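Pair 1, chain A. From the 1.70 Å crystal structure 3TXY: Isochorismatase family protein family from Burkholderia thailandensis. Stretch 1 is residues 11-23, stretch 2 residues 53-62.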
# COMPACT_ATOMS: atom_id res chain seq x y z
N ASN A 11 7.74 2.83 21.60
CA ASN A 11 9.04 2.36 22.10
C ASN A 11 10.09 3.47 21.98
O ASN A 11 9.93 4.37 21.15
CB ASN A 11 9.47 1.12 21.31
CG ASN A 11 8.55 -0.04 21.55
OD1 ASN A 11 8.45 -0.53 22.68
ND2 ASN A 11 7.86 -0.50 20.50
N PRO A 12 11.16 3.42 22.80
CA PRO A 12 12.22 4.43 22.71
C PRO A 12 12.95 4.47 21.36
O PRO A 12 13.52 5.49 20.98
CB PRO A 12 13.22 4.02 23.79
CG PRO A 12 12.51 3.08 24.68
CD PRO A 12 11.42 2.44 23.87
N THR A 13 12.96 3.32 20.71
CA THR A 13 13.61 3.08 19.43
C THR A 13 12.70 3.55 18.29
O THR A 13 12.14 2.74 17.54
CB THR A 13 13.95 1.58 19.32
OG1 THR A 13 12.81 0.78 19.72
CG2 THR A 13 15.11 1.26 20.22
N VAL A 14 12.54 4.87 18.21
CA VAL A 14 11.59 5.49 17.30
C VAL A 14 12.28 6.51 16.38
O VAL A 14 13.15 7.24 16.81
CB VAL A 14 10.42 6.17 18.06
CG1 VAL A 14 10.91 7.34 18.90
CG2 VAL A 14 9.32 6.60 17.09
N ALA A 15 11.85 6.53 15.12
CA ALA A 15 12.28 7.48 14.11
C ALA A 15 11.11 8.30 13.56
O ALA A 15 9.97 7.82 13.49
CB ALA A 15 12.99 6.75 12.97
N LEU A 16 11.43 9.54 13.17
CA LEU A 16 10.51 10.42 12.45
C LEU A 16 10.79 10.26 10.96
O LEU A 16 11.93 10.37 10.53
CB LEU A 16 10.73 11.89 12.84
CG LEU A 16 9.72 12.93 12.30
CD1 LEU A 16 8.32 12.75 12.88
CD2 LEU A 16 10.21 14.35 12.59
N VAL A 17 9.76 9.96 10.17
CA VAL A 17 9.88 9.78 8.73
C VAL A 17 8.89 10.72 8.05
O VAL A 17 7.69 10.61 8.27
CB VAL A 17 9.59 8.33 8.31
CG1 VAL A 17 9.68 8.17 6.78
CG2 VAL A 17 10.57 7.39 9.01
N ALA A 18 9.40 11.66 7.25
CA ALA A 18 8.60 12.73 6.67
C ALA A 18 8.59 12.59 5.16
O ALA A 18 9.66 12.58 4.53
CB ALA A 18 9.20 14.08 7.06
N ILE A 19 7.40 12.50 4.56
CA ILE A 19 7.27 12.16 3.14
C ILE A 19 7.03 13.37 2.25
O ILE A 19 6.03 14.07 2.41
CB ILE A 19 6.12 11.17 2.89
CG1 ILE A 19 6.23 9.90 3.77
CG2 ILE A 19 6.07 10.79 1.42
CD1 ILE A 19 7.55 9.16 3.62
N ASP A 20 7.94 13.59 1.29
CA ASP A 20 7.76 14.47 0.12
C ASP A 20 7.52 15.94 0.48
O ASP A 20 6.79 16.65 -0.22
CB ASP A 20 6.64 13.96 -0.81
CG ASP A 20 7.04 12.75 -1.60
OD1 ASP A 20 8.26 12.50 -1.77
OD2 ASP A 20 6.15 12.02 -2.06
N LEU A 21 8.18 16.41 1.53
CA LEU A 21 8.07 17.83 1.90
C LEU A 21 9.09 18.64 1.09
O LEU A 21 10.04 19.25 1.61
CB LEU A 21 8.18 18.00 3.41
CG LEU A 21 7.12 17.23 4.21
CD1 LEU A 21 7.32 17.48 5.71
CD2 LEU A 21 5.70 17.63 3.81
N GLN A 22 8.82 18.62 -0.22
CA GLN A 22 9.66 19.22 -1.24
C GLN A 22 8.91 20.34 -1.96
O GLN A 22 7.66 20.35 -2.00
CB GLN A 22 10.13 18.15 -2.22
CG GLN A 22 9.04 17.52 -3.08
CD GLN A 22 9.51 16.22 -3.71
OE1 GLN A 22 9.78 15.27 -3.01
NE2 GLN A 22 9.63 16.21 -5.02
N ASN A 23 9.66 21.28 -2.53
CA ASN A 23 9.07 22.48 -3.11
C ASN A 23 7.89 22.20 -4.04
O ASN A 23 6.86 22.89 -4.00
CB ASN A 23 10.13 23.26 -3.88
CG ASN A 23 11.24 23.80 -2.98
OD1 ASN A 23 10.98 24.25 -1.86
ND2 ASN A 23 12.47 23.79 -3.49
N LYS A 53 18.28 12.53 20.46
CA LYS A 53 19.20 11.77 19.61
C LYS A 53 18.48 10.64 18.88
O LYS A 53 19.03 9.54 18.70
CB LYS A 53 20.40 11.26 20.44
CG LYS A 53 21.19 12.41 21.09
CD LYS A 53 22.39 11.93 21.88
CE LYS A 53 21.99 11.28 23.20
NZ LYS A 53 23.18 10.74 23.94
N LEU A 54 17.25 10.93 18.43
CA LEU A 54 16.46 9.99 17.66
C LEU A 54 16.52 10.40 16.20
O LEU A 54 16.50 11.59 15.92
CB LEU A 54 15.00 9.97 18.12
CG LEU A 54 14.80 9.61 19.59
CD1 LEU A 54 13.39 10.01 20.03
CD2 LEU A 54 15.06 8.12 19.81
N PRO A 55 16.60 9.42 15.29
CA PRO A 55 16.80 9.76 13.88
C PRO A 55 15.61 10.46 13.24
O PRO A 55 14.45 10.13 13.52
CB PRO A 55 17.03 8.41 13.18
CG PRO A 55 16.72 7.36 14.17
CD PRO A 55 16.62 7.96 15.52
N VAL A 56 15.93 11.42 12.36
CA VAL A 56 14.95 12.11 11.53
C VAL A 56 15.26 11.81 10.07
O VAL A 56 16.38 12.03 9.60
CB VAL A 56 14.97 13.63 11.78
CG1 VAL A 56 13.95 14.31 10.86
CG2 VAL A 56 14.68 13.90 13.26
N ILE A 57 14.26 11.29 9.37
CA ILE A 57 14.45 10.77 8.04
C ILE A 57 13.54 11.53 7.11
O ILE A 57 12.31 11.47 7.25
CB ILE A 57 14.14 9.27 7.94
CG1 ILE A 57 15.00 8.49 8.94
CG2 ILE A 57 14.40 8.81 6.51
CD1 ILE A 57 14.65 7.02 9.01
N PHE A 58 14.16 12.29 6.21
CA PHE A 58 13.42 13.08 5.26
C PHE A 58 13.46 12.44 3.89
O PHE A 58 14.54 12.22 3.32
CB PHE A 58 14.00 14.48 5.15
CG PHE A 58 13.84 15.31 6.40
CD1 PHE A 58 12.59 15.77 6.79
CD2 PHE A 58 14.94 15.63 7.18
CE1 PHE A 58 12.45 16.55 7.94
CE2 PHE A 58 14.80 16.41 8.31
CZ PHE A 58 13.54 16.86 8.70
N VAL A 59 12.26 12.18 3.37
CA VAL A 59 12.08 11.49 2.11
C VAL A 59 11.65 12.49 1.02
O VAL A 59 10.74 13.29 1.23
CB VAL A 59 11.01 10.39 2.25
CG1 VAL A 59 10.73 9.71 0.91
CG2 VAL A 59 11.40 9.37 3.31
N HIS A 60 12.27 12.41 -0.14
CA HIS A 60 11.81 13.19 -1.27
C HIS A 60 11.80 12.32 -2.49
O HIS A 60 12.45 11.28 -2.52
CB HIS A 60 12.64 14.47 -1.48
CG HIS A 60 14.05 14.22 -1.90
ND1 HIS A 60 14.66 14.98 -2.84
CD2 HIS A 60 14.98 13.28 -1.49
CE1 HIS A 60 15.91 14.53 -3.02
NE2 HIS A 60 16.12 13.50 -2.21
N THR A 61 11.02 12.75 -3.47
CA THR A 61 10.87 12.06 -4.75
C THR A 61 11.66 12.80 -5.81
O THR A 61 11.57 14.03 -5.93
CB THR A 61 9.40 12.03 -5.16
OG1 THR A 61 8.64 11.43 -4.12
CG2 THR A 61 9.19 11.27 -6.48
N SER A 62 12.42 12.05 -6.58
CA SER A 62 13.16 12.60 -7.69
C SER A 62 13.13 11.64 -8.86
O SER A 62 13.12 10.45 -8.67
CB SER A 62 14.61 12.83 -7.31
OG SER A 62 15.33 13.40 -8.40
O HOH W 1 10.19 15.06 3.33

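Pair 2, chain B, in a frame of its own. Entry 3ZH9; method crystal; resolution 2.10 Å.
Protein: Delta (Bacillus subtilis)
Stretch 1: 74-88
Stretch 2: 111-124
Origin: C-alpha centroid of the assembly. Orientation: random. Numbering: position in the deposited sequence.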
# COMPACT_ATOMS: atom_id res chain seq x y z
N GLU B 74 18.78 1.94 26.99
CA GLU B 74 19.15 3.33 26.79
C GLU B 74 17.94 4.16 26.38
O GLU B 74 17.83 5.33 26.72
CB GLU B 74 20.23 3.45 25.71
N ARG B 75 17.01 3.53 25.67
CA ARG B 75 15.87 4.25 25.13
C ARG B 75 14.60 3.44 25.24
O ARG B 75 14.62 2.21 25.30
CB ARG B 75 16.09 4.64 23.66
CG ARG B 75 16.89 5.91 23.44
CD ARG B 75 16.36 6.64 22.23
NE ARG B 75 17.28 7.64 21.68
CZ ARG B 75 18.31 7.35 20.88
NH1 ARG B 75 18.58 6.09 20.56
NH2 ARG B 75 19.08 8.32 20.43
N ARG B 76 13.48 4.16 25.21
CA ARG B 76 12.15 3.60 25.26
C ARG B 76 11.48 3.98 23.94
O ARG B 76 11.82 5.00 23.34
CB ARG B 76 11.46 4.23 26.47
CG ARG B 76 9.98 4.15 26.54
CD ARG B 76 9.50 4.89 27.78
NE ARG B 76 9.91 4.24 29.02
CZ ARG B 76 9.67 2.96 29.31
NH1 ARG B 76 9.03 2.18 28.45
NH2 ARG B 76 10.08 2.45 30.46
N LEU B 77 10.57 3.15 23.45
CA LEU B 77 9.81 3.45 22.24
C LEU B 77 8.32 3.48 22.54
O LEU B 77 7.77 2.52 23.07
CB LEU B 77 10.09 2.41 21.14
CG LEU B 77 9.36 2.58 19.79
CD1 LEU B 77 9.60 3.97 19.19
CD2 LEU B 77 9.81 1.50 18.82
N VAL B 78 7.66 4.58 22.20
CA VAL B 78 6.24 4.70 22.46
C VAL B 78 5.53 5.04 21.16
O VAL B 78 5.82 6.06 20.52
CB VAL B 78 5.92 5.80 23.50
CG1 VAL B 78 4.41 6.06 23.54
CG2 VAL B 78 6.45 5.42 24.90
N ILE B 79 4.62 4.16 20.75
CA ILE B 79 3.91 4.33 19.49
C ILE B 79 2.45 4.66 19.75
O ILE B 79 1.77 4.00 20.54
CB ILE B 79 4.04 3.06 18.63
CG1 ILE B 79 5.52 2.79 18.34
CG2 ILE B 79 3.25 3.20 17.33
CD1 ILE B 79 5.75 1.47 17.67
N VAL B 80 1.99 5.71 19.09
CA VAL B 80 0.64 6.22 19.28
C VAL B 80 -0.07 6.30 17.94
O VAL B 80 0.20 7.21 17.14
CB VAL B 80 0.66 7.61 19.94
CG1 VAL B 80 -0.74 8.14 20.10
CG2 VAL B 80 1.33 7.53 21.28
N LYS B 81 -0.96 5.35 17.68
CA LYS B 81 -1.67 5.29 16.40
C LYS B 81 -2.97 6.10 16.38
O LYS B 81 -3.64 6.24 17.41
CB LYS B 81 -1.98 3.84 16.03
CG LYS B 81 -0.78 2.93 15.93
CD LYS B 81 -1.24 1.50 15.64
CE LYS B 81 -0.08 0.52 15.64
NZ LYS B 81 -0.57 -0.89 15.73
N ASN B 82 -3.31 6.61 15.20
CA ASN B 82 -4.63 7.18 14.90
C ASN B 82 -5.03 8.45 15.65
O ASN B 82 -6.08 8.48 16.31
CB ASN B 82 -5.74 6.14 15.07
CG ASN B 82 -5.50 4.89 14.24
OD1 ASN B 82 -5.79 3.78 14.69
ND2 ASN B 82 -4.96 5.07 13.05
N PRO B 83 -4.21 9.50 15.56
CA PRO B 83 -4.61 10.81 16.09
C PRO B 83 -5.59 11.50 15.15
O PRO B 83 -5.22 12.48 14.48
CB PRO B 83 -3.27 11.58 16.17
CG PRO B 83 -2.43 10.95 15.13
CD PRO B 83 -2.82 9.49 15.09
N TYR B 84 -6.82 11.00 15.10
CA TYR B 84 -7.85 11.50 14.19
C TYR B 84 -8.15 12.98 14.41
O TYR B 84 -8.60 13.66 13.50
CB TYR B 84 -9.15 10.68 14.33
CG TYR B 84 -9.57 10.42 15.75
CD1 TYR B 84 -10.32 11.35 16.47
CD2 TYR B 84 -9.20 9.24 16.40
CE1 TYR B 84 -10.69 11.11 17.80
CE2 TYR B 84 -9.56 8.99 17.72
CZ TYR B 84 -10.31 9.92 18.41
OH TYR B 84 -10.67 9.66 19.71
N PHE B 85 -7.89 13.46 15.62
CA PHE B 85 -8.10 14.86 15.93
C PHE B 85 -7.10 15.77 15.22
O PHE B 85 -7.19 16.99 15.33
CB PHE B 85 -8.03 15.07 17.45
CG PHE B 85 -6.87 14.35 18.09
CD1 PHE B 85 -5.59 14.87 18.03
CD2 PHE B 85 -7.07 13.14 18.74
CE1 PHE B 85 -4.53 14.20 18.61
CE2 PHE B 85 -6.02 12.47 19.32
CZ PHE B 85 -4.74 13.01 19.26
N LEU B 86 -6.15 15.18 14.49
CA LEU B 86 -5.24 15.95 13.64
C LEU B 86 -5.87 16.27 12.28
O LEU B 86 -5.39 17.13 11.55
CB LEU B 86 -3.91 15.21 13.45
CG LEU B 86 -3.02 15.14 14.69
CD1 LEU B 86 -1.72 14.39 14.39
CD2 LEU B 86 -2.74 16.54 15.21
N THR B 87 -6.95 15.55 11.96
CA THR B 87 -7.74 15.80 10.75
C THR B 87 -8.94 16.69 11.05
O THR B 87 -9.06 17.22 12.16
CB THR B 87 -8.29 14.48 10.15
OG1 THR B 87 -9.33 13.98 10.99
CG2 THR B 87 -7.20 13.45 10.02
N GLY B 88 -9.82 16.85 10.07
CA GLY B 88 -11.02 17.65 10.26
C GLY B 88 -12.31 16.84 10.33
O GLY B 88 -13.39 17.37 10.09
N PRO B 111 13.95 12.86 26.85
CA PRO B 111 15.10 12.65 25.97
C PRO B 111 15.42 11.17 25.77
O PRO B 111 16.06 10.77 24.78
CB PRO B 111 16.24 13.35 26.71
CG PRO B 111 15.83 13.31 28.17
CD PRO B 111 14.33 13.44 28.16
N TYR B 112 14.93 10.34 26.69
CA TYR B 112 15.21 8.91 26.67
C TYR B 112 14.12 8.11 25.95
O TYR B 112 14.19 6.89 25.85
CB TYR B 112 15.34 8.43 28.11
CG TYR B 112 14.31 9.05 29.04
CD1 TYR B 112 12.99 8.59 29.08
CD2 TYR B 112 14.65 10.12 29.88
CE1 TYR B 112 12.06 9.16 29.94
CE2 TYR B 112 13.73 10.70 30.73
CZ TYR B 112 12.44 10.22 30.77
OH TYR B 112 11.54 10.81 31.63
N THR B 113 13.11 8.82 25.46
CA THR B 113 11.99 8.21 24.77
C THR B 113 11.98 8.61 23.29
O THR B 113 12.23 9.77 22.95
CB THR B 113 10.64 8.65 25.41
OG1 THR B 113 10.50 8.05 26.69
CG2 THR B 113 9.45 8.25 24.54
N VAL B 114 11.71 7.64 22.43
CA VAL B 114 11.33 7.94 21.05
C VAL B 114 9.82 7.79 20.92
O VAL B 114 9.27 6.69 21.07
CB VAL B 114 12.07 7.04 20.03
CG1 VAL B 114 11.62 7.37 18.59
CG2 VAL B 114 13.59 7.17 20.22
N PHE B 115 9.15 8.91 20.65
CA PHE B 115 7.69 8.99 20.59
C PHE B 115 7.25 9.11 19.12
O PHE B 115 7.59 10.09 18.44
CB PHE B 115 7.24 10.23 21.37
CG PHE B 115 5.77 10.31 21.62
CD1 PHE B 115 4.92 10.91 20.69
CD2 PHE B 115 5.22 9.82 22.81
CE1 PHE B 115 3.54 11.00 20.92
CE2 PHE B 115 3.86 9.91 23.05
CZ PHE B 115 3.02 10.50 22.11
N VAL B 116 6.51 8.12 18.64
CA VAL B 116 6.06 8.13 17.24
C VAL B 116 4.53 8.21 17.11
O VAL B 116 3.79 7.36 17.61
CB VAL B 116 6.58 6.90 16.47
CG1 VAL B 116 8.05 6.66 16.78
CG2 VAL B 116 5.80 5.69 16.84
N LEU B 117 4.07 9.29 16.49
CA LEU B 117 2.68 9.39 16.06
C LEU B 117 2.55 8.75 14.69
O LEU B 117 3.21 9.16 13.74
CB LEU B 117 2.26 10.84 15.95
CG LEU B 117 1.79 11.46 17.25
CD1 LEU B 117 1.70 12.97 17.11
CD2 LEU B 117 0.43 10.85 17.62
N LEU B 118 1.69 7.74 14.60
CA LEU B 118 1.38 7.11 13.33
C LEU B 118 -0.03 7.55 12.92
O LEU B 118 -1.01 7.14 13.54
CB LEU B 118 1.50 5.60 13.46
CG LEU B 118 1.41 4.80 12.17
CD1 LEU B 118 2.32 5.41 11.12
CD2 LEU B 118 1.78 3.34 12.43
N ALA B 119 -0.11 8.40 11.91
CA ALA B 119 -1.37 9.05 11.53
C ALA B 119 -1.68 8.77 10.07
O ALA B 119 -1.27 9.53 9.20
CB ALA B 119 -1.29 10.54 11.77
N PRO B 120 -2.40 7.68 9.80
CA PRO B 120 -2.59 7.17 8.44
C PRO B 120 -3.61 7.98 7.63
O PRO B 120 -4.52 7.40 7.07
CB PRO B 120 -3.15 5.77 8.69
CG PRO B 120 -3.97 5.93 9.95
CD PRO B 120 -3.13 6.88 10.80
N TYR B 121 -3.44 9.30 7.58
CA TYR B 121 -4.36 10.17 6.88
C TYR B 121 -3.58 10.88 5.80
O TYR B 121 -2.37 11.03 5.90
CB TYR B 121 -4.95 11.20 7.84
CG TYR B 121 -5.35 10.64 9.19
CD1 TYR B 121 -6.34 9.68 9.31
CD2 TYR B 121 -4.73 11.08 10.36
CE1 TYR B 121 -6.71 9.17 10.53
CE2 TYR B 121 -5.09 10.58 11.59
CZ TYR B 121 -6.08 9.63 11.68
OH TYR B 121 -6.43 9.13 12.91
N GLU B 122 -4.27 11.35 4.76
CA GLU B 122 -3.60 11.98 3.64
C GLU B 122 -3.05 13.34 4.03
O GLU B 122 -2.01 13.79 3.54
CB GLU B 122 -4.56 12.18 2.47
CG GLU B 122 -4.94 10.93 1.72
CD GLU B 122 -5.76 11.23 0.48
OE1 GLU B 122 -5.66 12.37 -0.03
OE2 GLU B 122 -6.51 10.34 0.01
N LYS B 123 -3.77 14.00 4.93
CA LYS B 123 -3.57 15.40 5.21
C LYS B 123 -3.90 15.67 6.66
O LYS B 123 -4.85 15.10 7.21
CB LYS B 123 -4.49 16.23 4.31
CG LYS B 123 -4.51 17.72 4.60
CD LYS B 123 -5.58 18.41 3.75
N LEU B 124 -3.11 16.53 7.29
CA LEU B 124 -3.39 16.97 8.64
C LEU B 124 -3.91 18.40 8.55
O LEU B 124 -3.54 19.14 7.66
CB LEU B 124 -2.12 16.90 9.49
CG LEU B 124 -1.29 15.60 9.42
CD1 LEU B 124 -0.04 15.71 10.30
CD2 LEU B 124 -2.12 14.37 9.82
O HOH W 2 15.11 10.23 22.36

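Both pairs are built from two parallel strands lying side by side, and fourteen central residues superpose with an RMSD of 0.5 Å. The strand axes approach to 4.7 Å in each case, with a crossing angle of -18° in pair 1 and -15° in pair 2. The backbone ladder follows one rule: alternate residues of the first strand donate and accept, reaching two residues of the partner strand. In pair 1, A18(A) N donates to I57(A) O at 2.9 Å and A18(A) O accepts from V59(A) N at 2.9 Å. The matching V80(B) does the same, its N 2.9 Å from V116(B) O and its O 3.0 Å from L118(B) N.

Because the backbone fixes the spacing, side chains must share the remaining volume, and the two pairs divide it differently. On the face carrying A18(A) and F58(A), a small residue sits beside a large one: A18(A) CB lies 3.8 Å from F58(A) CD1. At the same positions pair 2 has V80(B) and L117(B), two branched side chains meeting at 3.9 Å between V80(B) CG1 and L117(B) CD2. Its aromatic ring comes two bridges earlier, the previous one on this face, from F115(B), which matches V56(A); F115(B) CZ reaches V80(B) CG2 at 3.5 Å.

The other face keeps a beta-branched pair at its centre. V17(A) CG2 is 4.1 Å from I57(A) CD1; in pair 2 the order is reversed, isoleucine first and valine second, with I79(B) CG1 only 3.3 Å from V116(B) CG2. Two bridges further on, the next on this face, I19(A) CD1 packs against V59(A) CG2 at 3.9 Å, whereas the end of K81(B) leads away and leaves its CG 4.3 Å from L118(B) CB.

The solutions diverge most where the first strand ends. D20(A) and N82(B) match, both with positive phi, and both backbone nitrogens close the ladder: D20(A) N to V59(A) O at 2.8 Å, N82(B) N to L118(B) O at 2.9 Å. Pair 1 then builds a polar junction, in which T61(A) OG1 donates to D20(A) OD1 at 2.6 Å, while Q22(A) reads the backbone of T61(A) twice, accepting from its N at OE1 (2.8 Å) and donating from NE2 to its O (3.1 Å). Pair 2 puts P120(B) at the T61(A) position and packs instead: P83(B) CG lies 3.6 Å from A119(B) CB, and T87(B) CG2 sits over one face of Y121(B), 3.4 Å from its CD2. The backbone rule is shared; its ending is finished by side-chain hydrogen bonds in one pair and by the packing of P83(B) and the Y121(B) ring in the other.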